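Side-chain contacts in tryptophan halogenase (Shewanella frigidimarina, PDB 2PYX), which probably halogenates tryptophan or a related indole substrate as an FAD-dependent enzyme of the flavin monooxygenase type: residues G91-N96 / L147-L152; Y109-S114 / I405-L410; S276-N281 / S415-D420; I284-L289 / K293-V298; T312-L317 / D325-R330. All coordinates share one frame; numbering follows the deposited sequence. Where two conformers were deposited one is given.

How the contacts relate
After the first strands, which are consistent with a Rossmann-type FAD-binding fold, the chain enters strand 87-95, and contact 1 closes the first loop by joining it to helix 144-149. Strand 108-112 lies inside that loop and pairs with strand 87-95, but its partner in contact 2 is the distant helix 383-413, so contacts 1 and 2 cross. Contact 3 starts on strand 274-279 and ends just beyond helix 383-413, crossing contact 2. Contact 4 closes the hairpin 282-299 and contact 5 joins helix 306-317 to segment 325-330; both nest inside the loops of contacts 2 and 3. Contacts 1, 2 and 3 tie the mixed sheet to two helices and the loop after helix 383-413.

Contact 1 of 5, residues G91-N96 / L147-L152; sequences GSRFIN and LTQLGL
Arg93 carries most of this contact, reaching from strand 87-95 to the last turn of helix 144-149, where Thr148 and Gln149 receive its guanidinium group. CG stands anti to the backbone N (chi1 -171°) and the chain runs out straight before bending at chi3, a course that delivers the planar end to the side of the helix. There NH2 comes within 2.7 Å of Thr148 OG1, which lies at the edge of the guanidinium and near its plane. Close as they are, the angle is too poor for a hydrogen bond. The hydroxyl is instead bonded to Gln144 O, one turn back, while Arg93 NH1 bonds to Gln145 OE1, which gives the arginine a polar partner in the preceding turn of the same helix.

Gln149 lies roughly perpendicular to the arginine. Its methylene carbon CG approaches Arg93 NH2 to 3.7 Å, so the contribution here is aliphatic rather than polar. Leu110 of the neighbouring strand 108-112 packs against the arginine, largely at its guanidinium end, and also meets Thr148.

Just past these residues the helix stops. Leu152 N bonds to Leu147 O at 3.1 Å and Gly151 N to Thr148 O at 3.0 Å, with Gly151 at positive phi. Through Arg93 an inner strand of the mixed sheet meets a helix C terminus closed by a Schellman motif.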
# COMPACT_ATOMS: atom_id res chain seq x y z
N GLY A 91 0.33 10.72 -2.43
CA GLY A 91 -0.78 10.05 -3.12
C GLY A 91 -0.31 9.47 -4.44
O GLY A 91 0.88 9.21 -4.63
N SER A 92 -1.28 9.21 -5.31
CA SER A 92 -1.07 8.67 -6.66
C SER A 92 -1.70 9.60 -7.67
O SER A 92 -2.86 10.00 -7.53
CB SER A 92 -1.70 7.30 -6.83
OG SER A 92 -1.09 6.32 -6.00
N ARG A 93 -0.91 9.96 -8.69
CA ARG A 93 -1.43 10.73 -9.80
C ARG A 93 -1.59 9.82 -11.00
O ARG A 93 -0.65 9.14 -11.41
CB ARG A 93 -0.53 11.89 -10.18
CG ARG A 93 -1.18 12.83 -11.19
CD ARG A 93 -0.31 14.01 -11.50
NE ARG A 93 0.04 14.77 -10.31
CZ ARG A 93 -0.78 15.60 -9.67
NH1 ARG A 93 -2.01 15.79 -10.11
NH2 ARG A 93 -0.37 16.24 -8.58
N PHE A 94 -2.80 9.83 -11.53
CA PHE A 94 -3.24 8.95 -12.62
C PHE A 94 -3.29 9.77 -13.91
O PHE A 94 -4.06 10.73 -14.00
CB PHE A 94 -4.58 8.34 -12.26
CG PHE A 94 -4.48 7.40 -11.10
CD1 PHE A 94 -3.97 6.12 -11.27
CD2 PHE A 94 -4.80 7.81 -9.81
CE1 PHE A 94 -3.82 5.27 -10.18
CE2 PHE A 94 -4.64 6.95 -8.72
CZ PHE A 94 -4.18 5.68 -8.92
N ILE A 95 -2.49 9.35 -14.89
CA ILE A 95 -2.29 10.07 -16.13
C ILE A 95 -2.82 9.19 -17.26
O ILE A 95 -2.44 8.03 -17.34
CB ILE A 95 -0.81 10.41 -16.29
CG1 ILE A 95 -0.33 11.20 -15.06
CG2 ILE A 95 -0.57 11.17 -17.58
CD1 ILE A 95 1.15 11.32 -14.95
N ASN A 96 -3.63 9.77 -18.14
CA ASN A 96 -4.15 9.12 -19.33
C ASN A 96 -5.03 7.90 -19.08
O ASN A 96 -5.20 7.06 -19.94
CB ASN A 96 -3.01 8.76 -20.31
CG ASN A 96 -2.31 9.98 -20.86
OD1 ASN A 96 -2.81 11.09 -20.74
ND2 ASN A 96 -1.13 9.77 -21.39
N LEU A 147 -0.47 21.63 -4.48
CA LEU A 147 0.86 21.58 -3.92
C LEU A 147 1.74 20.52 -4.59
O LEU A 147 2.91 20.74 -4.85
CB LEU A 147 0.78 21.37 -2.41
CG LEU A 147 -0.00 22.47 -1.67
CD1 LEU A 147 -0.31 22.12 -0.22
CD2 LEU A 147 0.74 23.78 -1.70
N THR A 148 1.17 19.36 -4.88
CA THR A 148 1.94 18.31 -5.53
C THR A 148 2.24 18.67 -6.99
O THR A 148 3.28 18.30 -7.51
CB THR A 148 1.25 16.92 -5.40
OG1 THR A 148 -0.04 16.97 -6.00
CG2 THR A 148 1.15 16.51 -3.95
N GLN A 149 1.32 19.39 -7.65
CA GLN A 149 1.59 19.88 -9.01
C GLN A 149 2.84 20.76 -9.01
O GLN A 149 3.63 20.78 -9.98
CB GLN A 149 0.39 20.63 -9.54
CG GLN A 149 -0.74 19.70 -9.97
CD GLN A 149 -2.05 20.42 -10.32
OE1 GLN A 149 -2.89 19.87 -11.04
NE2 GLN A 149 -2.23 21.65 -9.82
N LEU A 150 3.02 21.49 -7.93
CA LEU A 150 4.19 22.36 -7.73
C LEU A 150 5.44 21.66 -7.21
O LEU A 150 6.46 22.30 -6.95
CB LEU A 150 3.81 23.45 -6.75
CG LEU A 150 2.81 24.47 -7.26
CD1 LEU A 150 2.34 25.33 -6.13
CD2 LEU A 150 3.44 25.34 -8.36
N GLY A 151 5.38 20.34 -7.02
CA GLY A 151 6.49 19.55 -6.54
C GLY A 151 6.85 19.79 -5.09
O GLY A 151 8.01 19.56 -4.69
N LEU A 152 5.87 20.19 -4.30
CA LEU A 152 6.16 20.53 -2.93
C LEU A 152 5.99 19.36 -1.94
O LEU A 152 5.23 18.41 -2.19
CB LEU A 152 5.31 21.70 -2.48
CG LEU A 152 5.37 22.97 -3.37
CD1 LEU A 152 4.42 24.02 -2.84
CD2 LEU A 152 6.80 23.50 -3.39

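Contact 2 of 5, residues Y109-S114 / I405-L410; sequences YLHPFS and IDFLKL
His111 and Phe407 reach toward each other across the gap between strand 108-112 and helix 383-413. The imidazole carbon CE1 lies at the edge of the phenyl ring, near its plane, 3.6 Å from Phe407 CZ, and His111 ND1 also sits in that plane. Seen from the imidazole the approach is oblique. The ring planes stand at 86°, with centroids 5.6 Å apart. In Phe407, CG anti to the backbone N (chi1 -177°) carries the ring off the helix to bridge the two backbones. His111 CA and Phe407 CA are 12.1 Å apart.

The pair is buried where helix 383-413 packs near the mixed sheet, beside the probable tryptophan pocket: His111 ND1 is hydrogen-bonded to OE2 of Glu361, a predicted substrate-binding residue. His111 NE2 bonds to Ser464 OG, so both ring nitrogens are held and the imidazole has little liberty to turn. Phe460 and Phe465 add further aromatic surface around Phe407.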
# COMPACT_ATOMS: atom_id res chain seq x y z
N TYR A 109 -5.46 13.16 -13.00
CA TYR A 109 -6.11 13.51 -11.74
C TYR A 109 -5.31 12.94 -10.57
O TYR A 109 -4.48 12.04 -10.74
CB TYR A 109 -7.56 13.03 -11.72
CG TYR A 109 -7.70 11.56 -11.39
CD1 TYR A 109 -7.79 11.12 -10.08
CD2 TYR A 109 -7.69 10.59 -12.39
CE1 TYR A 109 -7.93 9.78 -9.78
CE2 TYR A 109 -7.80 9.21 -12.09
CZ TYR A 109 -7.90 8.82 -10.77
OH TYR A 109 -8.00 7.46 -10.47
N LEU A 110 -5.55 13.50 -9.39
CA LEU A 110 -4.87 13.09 -8.17
C LEU A 110 -5.79 12.36 -7.21
O LEU A 110 -6.93 12.76 -7.01
CB LEU A 110 -4.30 14.31 -7.41
CG LEU A 110 -3.42 13.95 -6.20
CD1 LEU A 110 -2.15 13.17 -6.53
CD2 LEU A 110 -3.11 15.23 -5.40
N HIS A 111 -5.26 11.27 -6.64
CA HIS A 111 -5.83 10.62 -5.49
C HIS A 111 -4.90 10.95 -4.34
O HIS A 111 -3.88 10.30 -4.17
CB HIS A 111 -6.00 9.10 -5.70
CG HIS A 111 -6.43 8.36 -4.47
ND1 HIS A 111 -6.32 6.99 -4.35
CD2 HIS A 111 -6.91 8.80 -3.28
CE1 HIS A 111 -6.75 6.62 -3.15
NE2 HIS A 111 -7.10 7.70 -2.48
N PRO A 112 -5.24 12.01 -3.58
CA PRO A 112 -4.34 12.46 -2.51
C PRO A 112 -4.51 11.63 -1.24
O PRO A 112 -5.56 10.99 -1.05
CB PRO A 112 -4.81 13.88 -2.23
CG PRO A 112 -6.16 13.92 -2.63
CD PRO A 112 -6.45 12.83 -3.64
N PHE A 113 -3.50 11.63 -0.37
CA PHE A 113 -3.62 11.04 0.95
C PHE A 113 -4.43 11.92 1.94
O PHE A 113 -5.05 11.38 2.89
CB PHE A 113 -2.26 10.69 1.57
CG PHE A 113 -1.60 9.48 0.98
CD1 PHE A 113 -2.36 8.38 0.57
CD2 PHE A 113 -0.22 9.38 0.93
CE1 PHE A 113 -1.75 7.27 0.05
CE2 PHE A 113 0.42 8.28 0.42
CZ PHE A 113 -0.38 7.19 0.00
N SER A 114 -4.46 13.24 1.73
CA SER A 114 -5.21 14.12 2.61
C SER A 114 -6.70 13.86 2.46
O SER A 114 -7.20 13.72 1.33
CB SER A 114 -4.99 15.58 2.24
OG SER A 114 -3.77 16.10 2.70
N ILE A 405 -10.02 -5.24 -4.25
CA ILE A 405 -10.31 -5.64 -5.61
C ILE A 405 -11.29 -4.65 -6.25
O ILE A 405 -11.14 -4.19 -7.40
CB ILE A 405 -10.80 -7.09 -5.70
CG1 ILE A 405 -9.73 -8.06 -5.20
CG2 ILE A 405 -11.19 -7.42 -7.16
CD1 ILE A 405 -8.41 -7.95 -5.92
N ASP A 406 -12.31 -4.28 -5.49
CA ASP A 406 -13.33 -3.40 -6.03
C ASP A 406 -12.76 -2.01 -6.28
O ASP A 406 -13.06 -1.37 -7.30
CB ASP A 406 -14.51 -3.27 -5.05
CG ASP A 406 -15.40 -4.49 -5.02
OD1 ASP A 406 -15.17 -5.47 -5.78
OD2 ASP A 406 -16.38 -4.45 -4.20
N PHE A 407 -11.95 -1.52 -5.35
CA PHE A 407 -11.38 -0.18 -5.49
C PHE A 407 -10.44 -0.12 -6.69
O PHE A 407 -10.48 0.82 -7.49
CB PHE A 407 -10.66 0.28 -4.20
CG PHE A 407 -10.13 1.69 -4.28
CD1 PHE A 407 -10.94 2.73 -4.70
CD2 PHE A 407 -8.82 1.97 -3.95
CE1 PHE A 407 -10.45 4.04 -4.77
CE2 PHE A 407 -8.33 3.27 -3.99
CZ PHE A 407 -9.14 4.29 -4.41
N LEU A 408 -9.56 -1.12 -6.82
CA LEU A 408 -8.67 -1.17 -7.99
C LEU A 408 -9.47 -1.27 -9.27
O LEU A 408 -9.24 -0.53 -10.21
CB LEU A 408 -7.70 -2.32 -7.88
CG LEU A 408 -6.42 -2.01 -7.10
CD1 LEU A 408 -6.65 -1.44 -5.70
CD2 LEU A 408 -5.51 -3.24 -7.05
N LYS A 409 -10.44 -2.17 -9.30
CA LYS A 409 -11.25 -2.35 -10.52
C LYS A 409 -11.97 -1.06 -10.92
O LYS A 409 -12.11 -0.76 -12.12
CB LYS A 409 -12.25 -3.47 -10.32
CG LYS A 409 -13.14 -3.75 -11.54
CD LYS A 409 -12.30 -4.16 -12.80
CE LYS A 409 -13.22 -4.57 -13.94
NZ LYS A 409 -12.53 -5.38 -15.02
N LEU A 410 -12.44 -0.29 -9.93
CA LEU A 410 -13.09 1.00 -10.19
C LEU A 410 -12.25 1.88 -11.12
O LEU A 410 -12.79 2.61 -11.93
CB LEU A 410 -13.30 1.76 -8.85
CG LEU A 410 -14.02 3.13 -8.95
CD1 LEU A 410 -15.41 3.01 -9.47
CD2 LEU A 410 -14.05 3.83 -7.57

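Contact 3 of 5, residues S276-N281 / S415-D420; sequences STAQPN and SQRQED
Pro280 of segment 276-281 and Asp420, at the end of the irregular segment 415-420, bring the backbones to 5.9 Å between their CA atoms, with no hydrogen bond crossing the gap. The carboxylate of Asp420 lies alongside the proline ring, OD1 being 3.5 Å from Pro280 CB, while Pro280 O rests against the CB of Asp420.

Arg417 lays its guanidinium against Ala278 and Gln279. Ala278 CB touches its NH2 at 3.8 Å, and Gln279 O sits over one face, 3.9 Å from NH1. Although Ala278 O is 3.4 Å from Arg417 NH2, the angle is unsuitable for a bond. Part of the hold comes from outside: NE bonds to Asn96 O on the loop after strand 87-95, and the Trp423 ring makes a cation-pi contact.

The segment, which links helix 383-413 to helix 421-425, opens with an ST turn in which Arg417 N donates to Ser415 OG (3.0 Å, 166° at the hydrogen), fixing the base of the arginine. Asp420 OD2 lies in the guanidinium plane, forming a long salt bridge of 3.8 Å with Arg417 NH1. A leucine in place of Arg417 would probably leave Asn96 O and the Asp420 carboxylate without this partner and end the cation-pi contact with Trp423. Within segment 276-281, Gln279 NE2 folds back to bond Thr277 O at 3.2 Å, approaching from above the carbonyl plane.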
# COMPACT_ATOMS: atom_id res chain seq x y z
N SER A 276 1.07 6.95 -12.19
CA SER A 276 0.51 5.77 -12.83
C SER A 276 -0.02 6.25 -14.15
O SER A 276 -1.01 6.97 -14.20
CB SER A 276 -0.64 5.23 -11.97
OG SER A 276 -1.40 4.28 -12.69
N THR A 277 0.62 5.84 -15.25
CA THR A 277 0.26 6.32 -16.57
C THR A 277 -0.28 5.14 -17.36
O THR A 277 0.44 4.18 -17.67
CB THR A 277 1.49 6.96 -17.30
OG1 THR A 277 2.05 7.98 -16.48
CG2 THR A 277 1.06 7.55 -18.61
N ALA A 278 -1.54 5.23 -17.73
CA ALA A 278 -2.22 4.17 -18.45
C ALA A 278 -1.62 3.98 -19.84
O ALA A 278 -1.23 4.96 -20.48
CB ALA A 278 -3.72 4.43 -18.57
N GLN A 279 -1.57 2.71 -20.25
CA GLN A 279 -1.02 2.27 -21.53
C GLN A 279 -2.08 1.42 -22.24
O GLN A 279 -3.17 1.18 -21.66
CB GLN A 279 0.27 1.48 -21.29
CG GLN A 279 1.32 2.19 -20.47
CD GLN A 279 1.85 3.44 -21.15
OE1 GLN A 279 2.09 3.43 -22.38
NE2 GLN A 279 2.03 4.52 -20.37
N PRO A 280 -1.82 0.98 -23.49
CA PRO A 280 -2.85 0.18 -24.18
C PRO A 280 -3.30 -1.09 -23.47
O PRO A 280 -4.46 -1.47 -23.66
CB PRO A 280 -2.19 -0.11 -25.54
CG PRO A 280 -1.30 1.09 -25.76
CD PRO A 280 -0.71 1.35 -24.40
N ASN A 281 -2.40 -1.71 -22.71
CA ASN A 281 -2.66 -3.01 -22.12
C ASN A 281 -2.31 -3.10 -20.65
O ASN A 281 -2.02 -4.20 -20.15
CB ASN A 281 -1.97 -4.11 -22.94
CG ASN A 281 -2.57 -4.23 -24.30
OD1 ASN A 281 -3.71 -4.62 -24.43
ND2 ASN A 281 -1.81 -3.89 -25.33
N SER A 415 -13.20 4.30 -16.99
CA SER A 415 -12.52 4.89 -18.13
C SER A 415 -13.47 5.02 -19.32
O SER A 415 -14.44 4.26 -19.46
CB SER A 415 -11.32 4.02 -18.56
OG SER A 415 -10.60 4.69 -19.60
N GLN A 416 -13.12 5.96 -20.21
CA GLN A 416 -13.82 6.11 -21.48
C GLN A 416 -12.93 5.66 -22.63
O GLN A 416 -13.27 5.84 -23.82
CB GLN A 416 -14.30 7.55 -21.69
CG GLN A 416 -15.38 7.95 -20.71
CD GLN A 416 -16.03 9.28 -21.08
OE1 GLN A 416 -15.33 10.25 -21.40
NE2 GLN A 416 -17.36 9.32 -21.06
N ARG A 417 -11.80 5.07 -22.32
CA ARG A 417 -10.90 4.56 -23.37
C ARG A 417 -11.61 3.54 -24.26
O ARG A 417 -12.26 2.63 -23.77
CB ARG A 417 -9.66 3.94 -22.77
CG ARG A 417 -8.60 4.88 -22.36
CD ARG A 417 -7.55 4.23 -21.51
NE ARG A 417 -6.28 4.93 -21.45
CZ ARG A 417 -5.28 4.75 -22.32
NH1 ARG A 417 -5.39 3.86 -23.31
NH2 ARG A 417 -4.15 5.39 -22.18
N GLN A 418 -11.45 3.71 -25.57
CA GLN A 418 -12.17 2.92 -26.59
C GLN A 418 -11.24 2.24 -27.59
O GLN A 418 -11.65 1.25 -28.20
CB GLN A 418 -13.14 3.79 -27.40
CG GLN A 418 -14.38 4.23 -26.65
CD GLN A 418 -15.37 3.10 -26.39
OE1 GLN A 418 -15.11 1.92 -26.69
NE2 GLN A 418 -16.52 3.44 -25.82
N GLU A 419 -10.00 2.71 -27.74
CA GLU A 419 -9.17 2.20 -28.87
C GLU A 419 -8.67 0.78 -28.68
O GLU A 419 -8.44 0.04 -29.66
CB GLU A 419 -7.99 3.13 -29.15
CG GLU A 419 -8.43 4.46 -29.73
CD GLU A 419 -9.18 4.29 -31.03
OE1 GLU A 419 -8.58 3.70 -31.96
OE2 GLU A 419 -10.36 4.71 -31.11
N ASP A 420 -8.50 0.38 -27.42
CA ASP A 420 -7.88 -0.90 -27.11
C ASP A 420 -8.85 -1.89 -26.48
O ASP A 420 -9.61 -1.56 -25.54
CB ASP A 420 -6.72 -0.70 -26.16
CG ASP A 420 -5.66 0.21 -26.72
OD1 ASP A 420 -5.00 -0.24 -27.70
OD2 ASP A 420 -5.50 1.32 -26.16

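Contact 4 of 5, residues I284-L289 / K293-V298; sequences IWDIGL and KGVGYV
Trp285 lies down across the neighbouring strand, its flat indole filling the shallow hollow over Gly296. CG occupies the crowded position between the backbone N and carbonyl carbon (chi1 80°), which swings the ring over strand 292-299. Gly296 CA then sits 3.4 Å from the centroid of the six-membered ring and 5° off its normal, a CH-pi contact. There is no space for a CB at Gly296 beneath CH2 of the indole, and the ring rests on bare backbone. At the ring edge Val298 CG2 closes in on CZ3 at 3.7 Å, while Gly294 O borders CD1. With Trp285 reduced to an alanine, Gly296 would probably lose its cover on this face and Val298 CG2 would be deprived of this contact.

On the other face, Ile284 wedges between two bumps: its CG2 meets Val295 CG1 at 3.7 Å and its CG1 lies against Tyr297 CD1. Next along, Lys293 lays its CD 3.4 Å from Asp286 OD1, and a water links the charged ends, 2.7 Å from Asp286 OD2 and 2.9 Å from Lys293 NZ. That carboxylate oxygen is also bonded to Tyr316 OH on helix 306-317.

Between the two faces, Trp285 pairs with Gly296 and Ile287 with Gly294, each through two backbone hydrogen bonds. The strand directions differ by 168°, and the pair forms an antiparallel beta hairpin within the mixed sheet.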
# COMPACT_ATOMS: atom_id res chain seq x y z
N ILE A 284 1.81 2.04 -16.34
CA ILE A 284 3.19 2.15 -15.90
C ILE A 284 3.33 2.96 -14.62
O ILE A 284 2.81 4.07 -14.55
CB ILE A 284 4.02 2.78 -17.01
CG1 ILE A 284 4.18 1.75 -18.11
CG2 ILE A 284 5.38 3.20 -16.52
CD1 ILE A 284 4.89 2.27 -19.39
N TRP A 285 3.97 2.36 -13.61
CA TRP A 285 4.24 3.04 -12.34
C TRP A 285 5.56 3.78 -12.45
O TRP A 285 6.44 3.41 -13.25
CB TRP A 285 4.27 2.11 -11.15
CG TRP A 285 5.52 1.33 -10.93
CD1 TRP A 285 6.73 1.80 -10.49
CD2 TRP A 285 5.67 -0.09 -11.07
NE1 TRP A 285 7.62 0.75 -10.34
CE2 TRP A 285 6.98 -0.41 -10.71
CE3 TRP A 285 4.80 -1.12 -11.48
CZ2 TRP A 285 7.45 -1.73 -10.73
CZ3 TRP A 285 5.28 -2.40 -11.52
CH2 TRP A 285 6.59 -2.70 -11.16
N ASP A 286 5.69 4.85 -11.67
CA ASP A 286 6.90 5.66 -11.71
C ASP A 286 7.03 6.19 -10.28
O ASP A 286 6.21 7.00 -9.86
CB ASP A 286 6.77 6.74 -12.79
CG ASP A 286 8.08 7.49 -13.03
OD1 ASP A 286 8.84 7.70 -12.06
OD2 ASP A 286 8.27 7.93 -14.20
N ILE A 287 8.02 5.68 -9.56
CA ILE A 287 8.24 5.96 -8.12
C ILE A 287 9.56 6.71 -8.03
O ILE A 287 10.61 6.16 -8.37
CB ILE A 287 8.31 4.64 -7.31
CG1 ILE A 287 6.88 4.10 -7.12
CG2 ILE A 287 8.96 4.82 -5.95
CD1 ILE A 287 6.82 2.73 -6.52
N GLY A 288 9.51 7.93 -7.51
CA GLY A 288 10.69 8.79 -7.40
C GLY A 288 11.35 8.67 -6.04
O GLY A 288 10.73 9.00 -5.01
N LEU A 289 12.57 8.13 -6.04
CA LEU A 289 13.47 8.11 -4.86
C LEU A 289 14.48 9.25 -5.04
O LEU A 289 14.53 9.87 -6.07
CB LEU A 289 14.21 6.76 -4.71
CG LEU A 289 13.34 5.49 -4.70
CD1 LEU A 289 14.21 4.26 -4.55
CD2 LEU A 289 12.32 5.50 -3.60
N LYS A 293 14.66 6.73 -10.12
CA LYS A 293 13.25 6.31 -10.17
C LYS A 293 13.15 4.80 -10.38
O LYS A 293 14.04 4.15 -10.94
CB LYS A 293 12.52 7.01 -11.31
CG LYS A 293 12.37 8.51 -11.11
CD LYS A 293 11.88 9.23 -12.35
CE LYS A 293 13.02 9.49 -13.33
NZ LYS A 293 12.56 10.10 -14.61
N GLY A 294 12.06 4.23 -9.88
CA GLY A 294 11.67 2.86 -10.19
C GLY A 294 10.47 2.93 -11.09
O GLY A 294 9.53 3.67 -10.80
N VAL A 295 10.52 2.20 -12.21
CA VAL A 295 9.48 2.25 -13.24
C VAL A 295 9.07 0.81 -13.58
O VAL A 295 9.91 -0.07 -13.64
CB VAL A 295 9.95 3.01 -14.51
CG1 VAL A 295 8.91 2.97 -15.61
CG2 VAL A 295 10.24 4.45 -14.18
N GLY A 296 7.76 0.57 -13.79
CA GLY A 296 7.33 -0.74 -14.22
C GLY A 296 6.05 -0.70 -15.00
O GLY A 296 5.18 0.11 -14.70
N TYR A 297 5.93 -1.59 -15.99
CA TYR A 297 4.73 -1.72 -16.77
C TYR A 297 4.00 -2.98 -16.25
O TYR A 297 4.53 -4.09 -16.30
CB TYR A 297 5.06 -1.92 -18.25
CG TYR A 297 3.90 -1.97 -19.21
CD1 TYR A 297 2.63 -1.51 -18.86
CD2 TYR A 297 4.07 -2.45 -20.50
CE1 TYR A 297 1.56 -1.56 -19.81
CE2 TYR A 297 3.03 -2.51 -21.40
CZ TYR A 297 1.78 -2.04 -21.08
OH TYR A 297 0.73 -2.05 -21.94
N VAL A 298 2.81 -2.75 -15.68
CA VAL A 298 1.87 -3.80 -15.28
C VAL A 298 0.96 -4.03 -16.46
O VAL A 298 0.31 -3.10 -16.93
CB VAL A 298 1.05 -3.29 -14.08
CG1 VAL A 298 -0.11 -4.23 -13.78
CG2 VAL A 298 1.95 -3.09 -12.89
O HOH W 1 10.74 8.01 -15.37

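Contact 5 of 5, residues T312-L317 / D325-R330; sequences TLFNYL and DKLEPR
Apolar packing joins Leu313, Phe314 and Leu317 of helix 306-317 to Leu327 and Pro329, on the short connection between helix 321-326 and strand 330-333, far from the predicted sites. Phe314 is the centre of it. With CG anti to the carbonyl carbon (chi1 -72°), its ring leans toward the connection and is touched in two ways. Leu327 comes over one face, CD1 lying 4.1 Å from the ring centroid and 25° off the normal, displaced toward the rim near CE1. Pro329 is set roughly perpendicular to the phenylalanine side chain, its CD in the ring plane at the edge and its CG 3.9 Å from Phe314 CE1.

The two leucines of the helix extend this patch. Leu313 CD2 meets Pro329 CB at 4.1 Å, and Leu317 CD1 meets Leu327 CD1 at 4.2 Å, the latter two side chains running antiparallel alongside each other. Strand 255-262 lines the same patch: Leu257 touches Leu313 and Pro329, Ile259 touches Leu327 and Val261 packs on Leu317.

No hydrogen bond or salt bridge spans the two segments. Between them cohesion therefore rests on hydrocarbon packing, which depends on shape complementarity, with a weak CH-pi contact added.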
# COMPACT_ATOMS: atom_id res chain seq x y z
N THR A 312 6.51 -0.81 -25.35
CA THR A 312 5.73 0.16 -24.63
C THR A 312 6.49 0.75 -23.45
O THR A 312 6.47 1.97 -23.25
CB THR A 312 4.38 -0.50 -24.18
OG1 THR A 312 3.69 -0.95 -25.34
CG2 THR A 312 3.51 0.48 -23.44
N LEU A 313 7.16 -0.09 -22.67
CA LEU A 313 7.95 0.43 -21.52
C LEU A 313 9.03 1.37 -22.04
O LEU A 313 9.26 2.48 -21.50
CB LEU A 313 8.62 -0.69 -20.73
CG LEU A 313 9.52 -0.29 -19.55
CD1 LEU A 313 8.79 0.61 -18.56
CD2 LEU A 313 10.13 -1.47 -18.91
N PHE A 314 9.71 0.92 -23.08
CA PHE A 314 10.84 1.71 -23.58
C PHE A 314 10.37 3.03 -24.18
O PHE A 314 11.07 4.04 -24.07
CB PHE A 314 11.68 0.90 -24.59
CG PHE A 314 12.50 -0.19 -23.99
CD1 PHE A 314 12.57 -0.40 -22.61
CD2 PHE A 314 13.24 -1.05 -24.80
CE1 PHE A 314 13.33 -1.42 -22.07
CE2 PHE A 314 14.01 -2.06 -24.25
CZ PHE A 314 14.07 -2.24 -22.89
N ASN A 315 9.21 3.04 -24.84
CA ASN A 315 8.61 4.27 -25.32
C ASN A 315 8.36 5.24 -24.19
O ASN A 315 8.63 6.44 -24.30
CB ASN A 315 7.32 4.01 -26.10
CG ASN A 315 7.56 3.34 -27.44
OD1 ASN A 315 8.68 3.30 -27.94
ND2 ASN A 315 6.49 2.78 -28.01
N TYR A 316 7.83 4.74 -23.07
CA TYR A 316 7.58 5.61 -21.91
C TYR A 316 8.87 6.23 -21.39
O TYR A 316 8.88 7.39 -20.95
CB TYR A 316 6.87 4.79 -20.80
CG TYR A 316 6.71 5.53 -19.48
CD1 TYR A 316 5.58 6.28 -19.20
CD2 TYR A 316 7.70 5.46 -18.51
CE1 TYR A 316 5.44 6.93 -17.99
CE2 TYR A 316 7.57 6.13 -17.28
CZ TYR A 316 6.44 6.88 -17.06
OH TYR A 316 6.26 7.56 -15.86
N LEU A 317 9.95 5.44 -21.41
CA LEU A 317 11.27 5.89 -20.95
C LEU A 317 11.93 6.82 -21.96
O LEU A 317 12.88 7.51 -21.60
CB LEU A 317 12.19 4.71 -20.68
CG LEU A 317 11.78 3.73 -19.54
CD1 LEU A 317 12.67 2.48 -19.53
CD2 LEU A 317 11.77 4.42 -18.18
N ASP A 325 18.82 -1.21 -26.11
CA ASP A 325 19.47 -2.52 -26.07
C ASP A 325 20.31 -2.78 -24.82
O ASP A 325 20.46 -3.94 -24.42
CB ASP A 325 20.33 -2.75 -27.31
CG ASP A 325 19.54 -2.64 -28.61
OD1 ASP A 325 18.34 -2.99 -28.62
OD2 ASP A 325 20.13 -2.21 -29.62
N LYS A 326 20.87 -1.74 -24.20
CA LYS A 326 21.67 -1.91 -22.97
C LYS A 326 20.81 -2.02 -21.70
O LYS A 326 21.32 -2.39 -20.64
CB LYS A 326 22.66 -0.75 -22.81
N LEU A 327 19.52 -1.70 -21.81
CA LEU A 327 18.62 -1.77 -20.65
C LEU A 327 18.29 -3.23 -20.32
O LEU A 327 18.17 -4.05 -21.22
CB LEU A 327 17.35 -0.98 -20.95
CG LEU A 327 17.47 0.53 -21.15
CD1 LEU A 327 16.10 1.10 -21.50
CD2 LEU A 327 18.04 1.19 -19.88
N GLU A 328 18.12 -3.54 -19.03
CA GLU A 328 17.83 -4.90 -18.57
C GLU A 328 16.59 -4.87 -17.68
O GLU A 328 16.69 -5.03 -16.46
CB GLU A 328 19.01 -5.48 -17.78
N PRO A 329 15.42 -4.65 -18.28
CA PRO A 329 14.21 -4.75 -17.46
C PRO A 329 13.97 -6.19 -17.00
O PRO A 329 14.43 -7.15 -17.66
CB PRO A 329 13.13 -4.24 -18.40
CG PRO A 329 13.65 -4.53 -19.78
CD PRO A 329 15.12 -4.32 -19.69
N ARG A 330 13.30 -6.37 -15.86
CA ARG A 330 13.08 -7.69 -15.25
C ARG A 330 11.61 -8.04 -15.34
O ARG A 330 10.76 -7.21 -14.95
CB ARG A 330 13.47 -7.69 -13.77